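Local coordinates for protein LAIR1 ecotodomain from MGD21 antibody (Homo sapiens, PDB 7JZK) that is an immunoglobulin-like receptor ectodomain, carried as an insert in an antibody, that binds the V2 domain of a Plasmodium RIFIN, at residues C78-Y81 with W86-Q89. Numbering follows the deposited sequence.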
loop_
_atom_site.group_PDB
_atom_site.type_symbol
_atom_site.label_atom_id
_atom_site.label_comp_id
_atom_site.label_asym_id
_atom_site.label_seq_id
_atom_site.Cartn_x
_atom_site.Cartn_y
_atom_site.Cartn_z
ATOM N N CYS A 78 1.118 15.895 2.439
ATOM C CA CYS A 78 1.062 15.676 1.002
ATOM C C CYS A 78 2.456 15.562 0.414
ATOM O O CYS A 78 3.439 16.091 0.946
ATOM C CB CYS A 78 0.305 16.791 0.264
ATOM S SG CYS A 78 -1.323 17.214 0.948
ATOM N N ILE A 79 2.527 14.831 -0.686
ATOM C CA ILE A 79 3.735 14.798 -1.489
ATOM C C ILE A 79 3.286 14.543 -2.916
ATOM O O ILE A 79 2.284 13.873 -3.155
ATOM C CB ILE A 79 4.732 13.733 -0.976
ATOM C CG1 ILE A 79 6.062 13.808 -1.724
ATOM C CG2 ILE A 79 4.144 12.360 -1.090
ATOM C CD1 ILE A 79 7.066 12.825 -1.207
ATOM N N TYR A 80 3.981 15.122 -3.873
ATOM C CA TYR A 80 3.535 14.940 -5.237
ATOM C C TYR A 80 4.708 14.508 -6.087
ATOM O O TYR A 80 5.874 14.670 -5.713
ATOM C CB TYR A 80 2.877 16.196 -5.810
ATOM C CG TYR A 80 3.798 17.374 -5.976
ATOM C CD1 TYR A 80 3.873 18.352 -4.998
ATOM C CD2 TYR A 80 4.570 17.531 -7.125
ATOM C CE1 TYR A 80 4.689 19.424 -5.141
ATOM C CE2 TYR A 80 5.397 18.598 -7.272
ATOM C CZ TYR A 80 5.460 19.547 -6.280
ATOM O OH TYR A 80 6.293 20.641 -6.427
ATOM N N TYR A 81 4.370 13.911 -7.219
ATOM C CA TYR A 81 5.350 13.398 -8.162
ATOM C C TYR A 81 5.256 14.194 -9.449
ATOM O O TYR A 81 4.181 14.306 -10.028
ATOM C CB TYR A 81 5.121 11.899 -8.431
ATOM C CG TYR A 81 6.259 11.218 -9.186
ATOM C CD1 TYR A 81 7.399 10.799 -8.536
ATOM C CD2 TYR A 81 6.194 11.000 -10.559
ATOM C CE1 TYR A 81 8.450 10.195 -9.236
ATOM C CE2 TYR A 81 7.246 10.391 -11.252
ATOM C CZ TYR A 81 8.357 9.991 -10.587
ATOM O OH TYR A 81 9.371 9.374 -11.272
ATOM N N TRP A 86 9.928 12.721 -6.859
ATOM C CA TRP A 86 9.036 13.088 -5.784
ATOM C C TRP A 86 9.474 14.452 -5.277
ATOM O O TRP A 86 10.670 14.731 -5.183
ATOM C CB TRP A 86 9.114 12.064 -4.646
ATOM C CG TRP A 86 8.360 10.817 -4.888
ATOM C CD1 TRP A 86 8.882 9.572 -5.109
ATOM C CD2 TRP A 86 6.942 10.665 -4.881
ATOM N NE1 TRP A 86 7.871 8.660 -5.272
ATOM C CE2 TRP A 86 6.668 9.304 -5.130
ATOM C CE3 TRP A 86 5.876 11.547 -4.698
ATOM C CZ2 TRP A 86 5.369 8.806 -5.205
ATOM C CZ3 TRP A 86 4.586 11.053 -4.776
ATOM C CH2 TRP A 86 4.345 9.697 -5.025
ATOM N N SER A 87 8.512 15.292 -4.939
ATOM C CA SER A 87 8.809 16.536 -4.259
ATOM C C SER A 87 9.109 16.277 -2.785
ATOM O O SER A 87 8.932 15.166 -2.275
ATOM C CB SER A 87 7.629 17.466 -4.374
ATOM O OG SER A 87 6.596 16.932 -3.603
ATOM N N GLU A 88 9.584 17.304 -2.089
ATOM C CA GLU A 88 9.692 17.208 -0.642
ATOM C C GLU A 88 8.299 17.238 -0.031
ATOM O O GLU A 88 7.353 17.767 -0.618
ATOM C CB GLU A 88 10.532 18.347 -0.081
ATOM C CG GLU A 88 11.650 18.799 -1.020
ATOM C CD GLU A 88 11.309 20.077 -1.820
ATOM O OE1 GLU A 88 11.954 21.124 -1.581
ATOM O OE2 GLU A 88 10.413 20.036 -2.696
ATOM N N GLN A 89 8.156 16.595 1.120
ATOM C CA GLN A 89 6.843 16.491 1.738
ATOM C C GLN A 89 6.411 17.842 2.294
ATOM O O GLN A 89 7.233 18.688 2.642
ATOM C CB GLN A 89 6.851 15.439 2.856
ATOM C CG GLN A 89 7.404 14.097 2.436
ATOM C CD GLN A 89 8.893 14.046 2.637
ATOM O OE1 GLN A 89 9.525 15.079 2.872
ATOM N NE2 GLN A 89 9.469 12.852 2.584
#
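Tyr80 O takes the backbone N-H of Ser87 at 2.8 Å, in a nearly straight bond (175° at the hydrogen), and Trp86 CA adds a longer C-H...O contact to the same oxygen. Ser87 OG also lies 3.2 Å from Tyr80 O. Ser87 CB sits over the face of the Tyr80 ring, 3.6 Å from its centroid. With CG between the backbone N and the carbonyl carbon (chi1 66°), the Tyr80 ring swings back under Ser87, while its hydroxyl is tied to Pro4 O. At the non-hydrogen-bonded pair Tyr81-Trp86, the tyrosine presents its edge, through CD1, to the indole face, with planes at 72°; Tyr81 CB makes a CH-pi contact over the six-membered ring of Trp86, 3.9 Å from its centroid. The Ile79 side chain crosses that of Trp86 at about a right angle, CG1 to Trp86 CE3 3.7 Å, and its CD1 lies alongside Gln89 CG. Phe105 of the Rifin chain meets both the Tyr81 and Trp86 rings, making this aromatic pair part of the RIFIN interface. The segments belong to the antiparallel hairpin of strands 74-82 and 85-97; Cys78 forms the disulfide to Cys26 on strand 22-28 that joins the two sheets of the immunoglobulin sandwich, while strand 34-38 flanks 74-82.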